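Local coordinates for protein haloalkane dehalogenase (Mycobacterium rhodesiae, PDB 4MJ3) that probably cleaves carbon–halogen bonds of haloalkanes by hydrolysis, giving an alcohol and a halide ion, as a member of the alpha/beta hydrolase superfamily, at residues 82-87 and 207-212; 96-101 and 125-130. All blocks are in the same frame, centred on the assembly; numbering follows the deposited sequence.

Contact 1. Residues 82-87 and 207-212; sequences VGFGRS and AGARQF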
loop_
_atom_site.group_PDB
_atom_site.type_symbol
_atom_site.label_atom_id
_atom_site.label_comp_id
_atom_site.label_asym_id
_atom_site.label_seq_id
_atom_site.Cartn_x
_atom_site.Cartn_y
_atom_site.Cartn_z
ATOM N N VAL A 82 -10.113 -0.111 1.407
ATOM C CA VAL A 82 -11.484 0.339 1.201
ATOM C C VAL A 82 -11.410 1.462 0.173
ATOM O O VAL A 82 -10.592 2.365 0.286
ATOM C CB VAL A 82 -12.113 0.810 2.530
ATOM C CG1 VAL A 82 -13.457 1.475 2.300
ATOM C CG2 VAL A 82 -12.281 -0.376 3.488
ATOM N N GLY A 83 -12.307 1.419 -0.814
ATOM C CA GLY A 83 -12.284 2.378 -1.910
ATOM C C GLY A 83 -11.572 1.873 -3.161
ATOM O O GLY A 83 -11.620 2.557 -4.193
ATOM N N PHE A 84 -10.938 0.695 -3.092
ATOM C CA PHE A 84 -10.013 0.239 -4.152
ATOM C C PHE A 84 -10.189 -1.227 -4.493
ATOM O O PHE A 84 -10.742 -1.994 -3.703
ATOM C CB PHE A 84 -8.562 0.529 -3.699
ATOM C CG PHE A 84 -8.313 1.991 -3.492
ATOM C CD1 PHE A 84 -8.640 2.588 -2.287
ATOM C CD2 PHE A 84 -7.869 2.795 -4.545
ATOM C CE1 PHE A 84 -8.526 3.956 -2.121
ATOM C CE2 PHE A 84 -7.747 4.171 -4.374
ATOM C CZ PHE A 84 -8.059 4.734 -3.155
ATOM N N GLY A 85 -9.739 -1.606 -5.676
ATOM C CA GLY A 85 -9.671 -3.000 -6.039
ATOM C C GLY A 85 -11.037 -3.644 -5.993
ATOM O O GLY A 85 -11.993 -3.100 -6.546
ATOM N N ARG A 86 -11.107 -4.810 -5.354
ATOM C CA ARG A 86 -12.340 -5.540 -5.182
ATOM C C ARG A 86 -12.987 -5.313 -3.798
ATOM O O ARG A 86 -13.959 -5.981 -3.459
ATOM C CB ARG A 86 -12.084 -7.017 -5.455
ATOM C CG ARG A 86 -11.525 -7.271 -6.840
ATOM C CD ARG A 86 -11.364 -8.757 -7.142
ATOM N NE ARG A 86 -12.660 -9.355 -7.444
ATOM C CZ ARG A 86 -12.862 -10.465 -8.139
ATOM N NH1 ARG A 86 -11.842 -11.169 -8.605
ATOM N NH2 ARG A 86 -14.111 -10.876 -8.351
ATOM N N SER A 87 -12.477 -4.345 -3.034
ATOM C CA SER A 87 -13.099 -3.961 -1.776
ATOM C C SER A 87 -14.282 -3.017 -2.006
ATOM O O SER A 87 -14.407 -2.392 -3.066
ATOM C CB SER A 87 -12.090 -3.335 -0.817
ATOM O OG SER A 87 -11.105 -4.287 -0.385
ATOM N N ALA A 207 -14.536 7.948 -5.104
ATOM C CA ALA A 207 -14.421 8.895 -4.013
ATOM C C ALA A 207 -13.156 8.669 -3.192
ATOM O O ALA A 207 -12.525 9.637 -2.768
ATOM C CB ALA A 207 -15.663 8.863 -3.126
ATOM N N GLY A 208 -12.802 7.404 -2.964
ATOM C CA GLY A 208 -11.596 7.063 -2.197
ATOM C C GLY A 208 -10.344 7.459 -2.964
ATOM O O GLY A 208 -9.401 8.001 -2.402
ATOM N N ALA A 209 -10.361 7.188 -4.269
ATOM C CA ALA A 209 -9.243 7.567 -5.147
ATOM C C ALA A 209 -9.061 9.105 -5.249
ATOM O O ALA A 209 -7.940 9.593 -5.274
ATOM C CB ALA A 209 -9.423 6.937 -6.534
ATOM N N ARG A 210 -10.159 9.857 -5.298
ATOM C CA ARG A 210 -10.057 11.321 -5.320
ATOM C C ARG A 210 -9.607 11.901 -3.981
ATOM O O ARG A 210 -8.904 12.890 -3.953
ATOM C CB ARG A 210 -11.402 11.937 -5.694
ATOM C CG ARG A 210 -11.748 11.759 -7.151
ATOM C CD ARG A 210 -10.971 12.702 -8.053
ATOM N NE ARG A 210 -11.568 12.727 -9.390
ATOM C CZ ARG A 210 -11.205 13.525 -10.388
ATOM N NH1 ARG A 210 -10.207 14.392 -10.259
ATOM N NH2 ARG A 210 -11.868 13.469 -11.530
ATOM N N GLN A 211 -10.032 11.291 -2.885
ATOM C CA GLN A 211 -9.765 11.853 -1.567
ATOM C C GLN A 211 -8.334 11.570 -1.089
ATOM O O GLN A 211 -7.781 12.384 -0.335
ATOM C CB GLN A 211 -10.806 11.399 -0.535
ATOM C CG GLN A 211 -10.736 12.111 0.830
ATOM C CD GLN A 211 -10.970 13.618 0.768
ATOM O OE1 GLN A 211 -11.271 14.197 -0.277
ATOM N NE2 GLN A 211 -10.794 14.267 1.907
ATOM N N PHE A 212 -7.735 10.454 -1.495
ATOM C CA PHE A 212 -6.455 10.060 -0.897
ATOM C C PHE A 212 -5.390 11.147 -0.871
ATOM O O PHE A 212 -4.777 11.392 0.168
ATOM C CB PHE A 212 -5.836 8.807 -1.543
ATOM C CG PHE A 212 -5.789 7.604 -0.623
ATOM C CD1 PHE A 212 -5.604 7.754 0.749
ATOM C CD2 PHE A 212 -5.854 6.329 -1.148
ATOM C CE1 PHE A 212 -5.557 6.655 1.576
ATOM C CE2 PHE A 212 -5.842 5.229 -0.326
ATOM C CZ PHE A 212 -5.654 5.386 1.041
HETATM O O HOH W 1 -12.611 5.154 -4.619
#

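Contact 2. Residues 96-101 and 125-130; sequences YTYQAH and GGLIGL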
loop_
_atom_site.group_PDB
_atom_site.type_symbol
_atom_site.label_atom_id
_atom_site.label_comp_id
_atom_site.label_asym_id
_atom_site.label_seq_id
_atom_site.Cartn_x
_atom_site.Cartn_y
_atom_site.Cartn_z
ATOM N N TYR A 96 -13.724 8.946 3.809
ATOM C CA TYR A 96 -12.340 8.498 3.792
ATOM C C TYR A 96 -11.490 9.470 4.594
ATOM O O TYR A 96 -11.425 10.685 4.292
ATOM C CB TYR A 96 -11.800 8.402 2.371
ATOM C CG TYR A 96 -12.544 7.443 1.481
ATOM C CD1 TYR A 96 -13.664 7.864 0.772
ATOM C CD2 TYR A 96 -12.149 6.129 1.358
ATOM C CE1 TYR A 96 -14.358 6.994 -0.063
ATOM C CE2 TYR A 96 -12.824 5.246 0.511
ATOM C CZ TYR A 96 -13.926 5.688 -0.185
ATOM O OH TYR A 96 -14.604 4.868 -1.034
ATOM N N THR A 97 -10.837 8.935 5.619
ATOM C CA THR A 97 -9.875 9.688 6.432
ATOM C C THR A 97 -8.706 8.770 6.720
ATOM O O THR A 97 -8.784 7.548 6.529
ATOM C CB THR A 97 -10.449 10.140 7.789
ATOM O OG1 THR A 97 -10.694 8.997 8.616
ATOM C CG2 THR A 97 -11.737 10.959 7.638
ATOM N N TYR A 98 -7.593 9.360 7.142
ATOM C CA TYR A 98 -6.396 8.576 7.464
ATOM C C TYR A 98 -6.751 7.584 8.579
ATOM O O TYR A 98 -6.493 6.367 8.467
ATOM C CB TYR A 98 -5.283 9.523 7.873
ATOM C CG TYR A 98 -3.846 9.056 7.729
ATOM C CD1 TYR A 98 -3.444 7.764 8.066
ATOM C CD2 TYR A 98 -2.883 9.934 7.244
ATOM C CE1 TYR A 98 -2.112 7.385 7.963
ATOM C CE2 TYR A 98 -1.561 9.557 7.145
ATOM C CZ TYR A 98 -1.183 8.288 7.503
ATOM O OH TYR A 98 0.170 7.941 7.405
ATOM N N GLN A 99 -7.448 8.087 9.604
ATOM C CA GLN A 99 -7.891 7.252 10.731
ATOM C C GLN A 99 -8.765 6.088 10.275
ATOM O O GLN A 99 -8.563 4.955 10.718
ATOM C CB GLN A 99 -8.680 8.071 11.755
ATOM C CG GLN A 99 -9.065 7.302 13.011
ATOM C CD GLN A 99 -7.861 6.904 13.828
ATOM O OE1 GLN A 99 -7.126 7.766 14.321
ATOM N NE2 GLN A 99 -7.612 5.602 13.934
ATOM N N ALA A 100 -9.705 6.356 9.365
ATOM C CA ALA A 100 -10.617 5.329 8.916
ATOM C C ALA A 100 -9.863 4.216 8.188
ATOM O O ALA A 100 -10.168 3.021 8.392
ATOM C CB ALA A 100 -11.703 5.920 8.023
ATOM N N HIS A 101 -8.906 4.593 7.336
ATOM C CA HIS A 101 -8.129 3.597 6.588
ATOM C C HIS A 101 -7.293 2.727 7.519
ATOM O O HIS A 101 -7.189 1.507 7.323
ATOM C CB HIS A 101 -7.223 4.265 5.550
ATOM C CG HIS A 101 -7.918 4.593 4.266
ATOM N ND1 HIS A 101 -8.413 3.626 3.423
ATOM C CD2 HIS A 101 -8.189 5.778 3.680
ATOM C CE1 HIS A 101 -8.933 4.201 2.355
ATOM N NE2 HIS A 101 -8.816 5.507 2.491
ATOM N N GLY A 125 0.069 2.368 1.021
ATOM C CA GLY A 125 0.262 1.104 1.718
ATOM C C GLY A 125 1.190 1.278 2.914
ATOM O O GLY A 125 0.975 0.679 3.969
ATOM N N GLY A 126 2.204 2.121 2.756
ATOM C CA GLY A 126 3.112 2.448 3.848
ATOM C C GLY A 126 2.632 3.569 4.760
ATOM O O GLY A 126 2.892 3.530 5.967
ATOM N N LEU A 127 1.975 4.590 4.238
ATOM C CA LEU A 127 1.412 5.619 5.133
ATOM C C LEU A 127 0.484 4.953 6.151
ATOM O O LEU A 127 0.466 5.312 7.321
ATOM C CB LEU A 127 0.675 6.714 4.387
ATOM C CG LEU A 127 1.537 7.862 3.874
ATOM C CD1 LEU A 127 2.337 7.446 2.644
ATOM C CD2 LEU A 127 0.681 9.067 3.555
ATOM N N ILE A 128 -0.263 3.946 5.692
ATOM C CA ILE A 128 -1.144 3.178 6.576
ATOM C C ILE A 128 -0.364 2.105 7.324
ATOM O O ILE A 128 -0.420 2.036 8.554
ATOM C CB ILE A 128 -2.309 2.559 5.778
ATOM C CG1 ILE A 128 -3.215 3.671 5.253
ATOM C CG2 ILE A 128 -3.099 1.597 6.645
ATOM C CD1 ILE A 128 -4.020 3.286 4.047
ATOM N N GLY A 129 0.402 1.312 6.591
ATOM C CA GLY A 129 1.145 0.202 7.176
ATOM C C GLY A 129 2.172 0.601 8.223
ATOM O O GLY A 129 2.252 -0.030 9.288
ATOM N N LEU A 130 2.953 1.653 7.959
ATOM C CA LEU A 130 3.958 2.097 8.924
ATOM C C LEU A 130 3.303 2.675 10.186
ATOM O O LEU A 130 3.823 2.519 11.301
ATOM C CB LEU A 130 4.917 3.112 8.303
ATOM C CG LEU A 130 5.806 2.598 7.171
ATOM C CD1 LEU A 130 6.511 3.766 6.499
ATOM C CD2 LEU A 130 6.811 1.587 7.683
#

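Contact 1. Residues 82-87 and 207-212
The far end of the Phe-84 ring (CZ, CE1 and CE2) meets segment 207-212, with Phe-212 on one flank and the backbone of Gly-208 and Ala-209 on the other. The two phenyl planes are close to parallel, 25° apart, but displaced so far (centroids 5.3 Å) that little of one ring lies over the other. The closest approach is Phe-84 CZ to Phe-212 CD2 at 3.4 Å, while CE1 of Phe-84 lies near CE2 of Phe-212. The same CZ comes within 3.5 Å of Ala-209 N, and Phe-84 CE2 touches the Ala-209 methyl CB at 3.9 Å. A chi1 of -62°, with CG anti to the carbonyl carbon, points the ring out from the loop to these partners. Beside it, Gly-83 and Gly-208 bring bare backbone together, their CA atoms 4.8 Å apart. A water bridges the polar groups there, donating to Gly-83 O at 2.8 Å and accepting from Ala-209 N at 3.1 Å. Phe-212 also stacks on Trp-124, and Phe-84 touches His-53 and Glu-55. The contact packs the loop after strand 75-79 of the alpha/beta hydrolase sheet against helix 207-211, which probably belongs to the cap region of this family. Direct contact is apolar, without a hydrogen bond between the segments; the bridging water supplies the polar link and satisfies an amide too early in the helix for an in-helix acceptor.

Contact 2. Residues 96-101 and 125-130
His-101 and Ile-128 have the nearest CA atoms of the two segments, 7.0 Å apart, where the first turn of helix 98-112 meets the early turns of helix 124-135. The latter directly follows strand 117-121, probably the place of the helix after the nucleophile elbow in alpha/beta hydrolases. Tyr-98 spans the gap: its hydroxyl donates to the main-chain carbonyl of Leu-127, with OH 2.6 Å from O. The angle at the carbonyl is 109°, and the hydroxyl sits 47° above the carbonyl plane, off the lone-pair directions. Leu-127 O lies at the edge of the Tyr-98 ring, near its plane. The phenol crosses the Leu-127 side chain at about a right angle, and its OH is 3.3 Å from Leu-127 CB. With chi1 -156°, Tyr-98 CG lies opposite the backbone N, which carries the phenol across to Leu-127. Farther along, the CD1 methyl of Ile-128 touches CB of His-101 at 3.7 Å. His-101's ring leads on to stack with Phe-212 and meet Trp-104 edge to face, while Tyr-98 packs edge to face with Trp-124. At the helix start, Thr-97 is the N-cap, its OG1 accepting from Ala-100 N at 2.9 Å. Segments 96-101 and 125-130 are thus joined by one hydrogen bond, a buried phenol held by a main-chain oxygen, set among apolar contacts of Leu-127 and Ile-128.

How the contacts relate
From the N terminus, the loop after strand 75-79 supplies 82-87, then 96-101 begins helix 98-112. Strand 117-121 follows, and helix 124-135 returns to pack on that helix, so contact 2 closes a short helix–strand–helix excursion within the alpha/beta hydrolase core. Contact 1 closes only much later, when helix 207-211 comes back to the 82-87 loop, and its far larger loop encloses contact 2. Helices 159-170, 176-182, 190-197 and 207-211 probably belong to the cap, so contact 1 ties cap to core loop. The contacts also adjoin directly: Phe-212 CZ lies 3.5 Å from His-101 NE2, and Gly-208 N lies 3.3 Å from Tyr-96 CE1, joining both in one buried region.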